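Local structure of formimidoylglutamase (Bacillus subtilis, 3M1R) at the interface of chains A and B. The protein catalyses the manganese-dependent hydrolysis of N-formimidoyl-L-glutamate to L-glutamate and formamide, a step of histidine degradation. Sequence-based numbering; all coordinates share one arbitrary frame. Chains: chain A/B, Formimidoylglutamase.

The interface of chains A and B. Residues chain A 251-252, 260, 262; chain B 267, 299-300, 303-304, 307.
A:Pro262 sits against B:Thr267, B:Ala304 and B:His307, the tight end of the contact, where a chain A loop lies against the first turns of helices 267-277 and 300-317 of chain B. The two arginase-family subunits meet here in the deposited six-copy assembly; the structure alone does not show that the pairing is biological. The proline's CD stands over the centre of the imidazole face of B:His307, 3.6 Å from the ring centroid, a CH-pi contact. Its CB presses on the methyl CG2 of B:Thr267 at 3.4 Å, closer than usual for two carbons, while CG rests on CA of B:Ala304. B:Thr267 has OG1 beside its backbone N (chi1 -49°) and CG2 anti to it, which turns the methyl to the proline.

At the other end B:Arg303 crosses A:Ile260 at about a right angle. CG1 of the isoleucine lies above one guanidinium face, towards the rim, and NH1 donates to the backbone O of A:Ile260 at 2.8 Å, within the carbonyl plane but tilted 30° from the guanidinium. On its own side, NE makes a salt bridge to the syn side of B:Asp299 OD1 at 2.7 Å, which helps to hold the guanidinium in its rotation. An alanine in place of B:Arg303 would probably leave the A:Ile260 carbonyl and the B:Asp299 carboxylate without their mate.

Between these ends the carbons stand further apart and a water joins in. A:Gln251, extended beyond CG, slides antiparallel past selenomethionine B:Met300, CG to CE 3.9 Å. Its NE2 donates to the B:Met300 backbone O from above the carbonyl plane, and lies 2.8 Å from a water that bridges to B:Thr267 OG1 at 3.0 Å.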
loop_
_atom_site.group_PDB
_atom_site.type_symbol
_atom_site.label_atom_id
_atom_site.label_comp_id
_atom_site.label_asym_id
_atom_site.label_seq_id
_atom_site.Cartn_x
_atom_site.Cartn_y
_atom_site.Cartn_z
ATOM N N GLN A 251 3.888 19.386 -2.314
ATOM C CA GLN A 251 3.824 17.944 -2.058
ATOM C C GLN A 251 2.649 17.322 -2.823
ATOM O O GLN A 251 2.723 16.178 -3.259
ATOM C CB GLN A 251 3.761 17.610 -0.565
ATOM C CG GLN A 251 2.537 18.166 0.196
ATOM C CD GLN A 251 2.648 17.932 1.705
ATOM O OE1 GLN A 251 3.643 17.376 2.182
ATOM N NE2 GLN A 251 1.633 18.355 2.457
ATOM N N SER A 252 1.573 18.078 -3.002
ATOM C CA SER A 252 0.403 17.524 -3.696
ATOM C C SER A 252 0.738 17.179 -5.137
ATOM O O SER A 252 0.138 16.278 -5.717
ATOM C CB SER A 252 -0.808 18.474 -3.640
ATOM O OG SER A 252 -0.565 19.666 -4.380
ATOM N N ILE A 260 9.154 16.656 1.016
ATOM C CA ILE A 260 7.838 17.179 0.687
ATOM C C ILE A 260 7.309 18.081 1.793
ATOM O O ILE A 260 7.646 17.921 2.964
ATOM C CB ILE A 260 6.818 16.035 0.552
ATOM C CG1 ILE A 260 6.998 15.025 1.712
ATOM C CG2 ILE A 260 6.967 15.367 -0.784
ATOM C CD1 ILE A 260 5.837 14.040 1.891
ATOM N N PRO A 262 4.035 21.607 2.121
ATOM C CA PRO A 262 3.057 22.412 1.390
ATOM C C PRO A 262 3.697 23.691 0.936
ATOM O O PRO A 262 4.690 24.080 1.538
ATOM C CB PRO A 262 1.997 22.731 2.446
ATOM C CG PRO A 262 2.524 22.174 3.764
ATOM C CD PRO A 262 3.948 21.806 3.577
ATOM N N THR B 267 -3.468 24.454 0.978
ATOM C CA THR B 267 -2.685 24.636 2.202
ATOM C C THR B 267 -2.056 26.038 2.238
ATOM O O THR B 267 -2.008 26.671 3.285
ATOM C CB THR B 267 -1.631 23.515 2.377
ATOM O OG1 THR B 267 -2.261 22.247 2.192
ATOM C CG2 THR B 267 -1.039 23.536 3.780
ATOM N N ASP B 299 3.253 11.033 5.147
ATOM C CA ASP B 299 2.717 11.831 6.250
ATOM C C ASP B 299 2.377 13.257 5.804
ATOM O O ASP B 299 2.528 14.226 6.561
ATOM C CB ASP B 299 3.677 11.838 7.461
ATOM C CG ASP B 299 5.026 12.520 7.162
ATOM O OD1 ASP B 299 5.401 12.680 5.963
ATOM O OD2 ASP B 299 5.719 12.886 8.150
HETATM N N MSE B 300 1.927 13.360 4.558
HETATM C CA MSE B 300 1.603 14.638 3.935
HETATM C C MSE B 300 0.753 15.504 4.811
HETATM O O MSE B 300 1.025 16.691 4.960
HETATM C CB MSE B 300 0.851 14.431 2.619
HETATM C CG MSE B 300 1.736 14.111 1.440
HETATM SE SE MSE B 300 0.595 13.859 -0.161
HETATM C CE MSE B 300 -0.376 15.545 -0.044
ATOM N N ARG B 303 2.411 16.692 7.925
ATOM C CA ARG B 303 3.349 17.767 7.572
ATOM C C ARG B 303 2.632 19.106 7.396
ATOM O O ARG B 303 3.110 20.126 7.865
ATOM C CB ARG B 303 4.155 17.449 6.308
ATOM C CG ARG B 303 5.335 16.529 6.532
ATOM C CD ARG B 303 5.885 16.001 5.220
ATOM N NE ARG B 303 6.837 14.922 5.459
ATOM C CZ ARG B 303 8.154 15.025 5.310
ATOM N NH1 ARG B 303 8.709 16.167 4.908
ATOM N NH2 ARG B 303 8.927 13.978 5.560
ATOM N N ALA B 304 1.487 19.102 6.720
ATOM C CA ALA B 304 0.712 20.332 6.574
ATOM C C ALA B 304 0.282 20.857 7.951
ATOM O O ALA B 304 0.246 22.064 8.176
ATOM C CB ALA B 304 -0.496 20.114 5.674
ATOM N N HIS B 307 3.170 22.524 9.551
ATOM C CA HIS B 307 3.364 23.851 8.977
ATOM C C HIS B 307 2.319 24.854 9.456
ATOM O O HIS B 307 2.613 26.029 9.620
ATOM C CB HIS B 307 3.404 23.776 7.467
ATOM C CG HIS B 307 4.710 23.291 6.928
ATOM N ND1 HIS B 307 5.645 24.137 6.371
ATOM C CD2 HIS B 307 5.242 22.047 6.861
ATOM C CE1 HIS B 307 6.691 23.435 5.980
ATOM N NE2 HIS B 307 6.473 22.164 6.266
HETATM O O HOH W 1 -0.676 19.769 1.609
#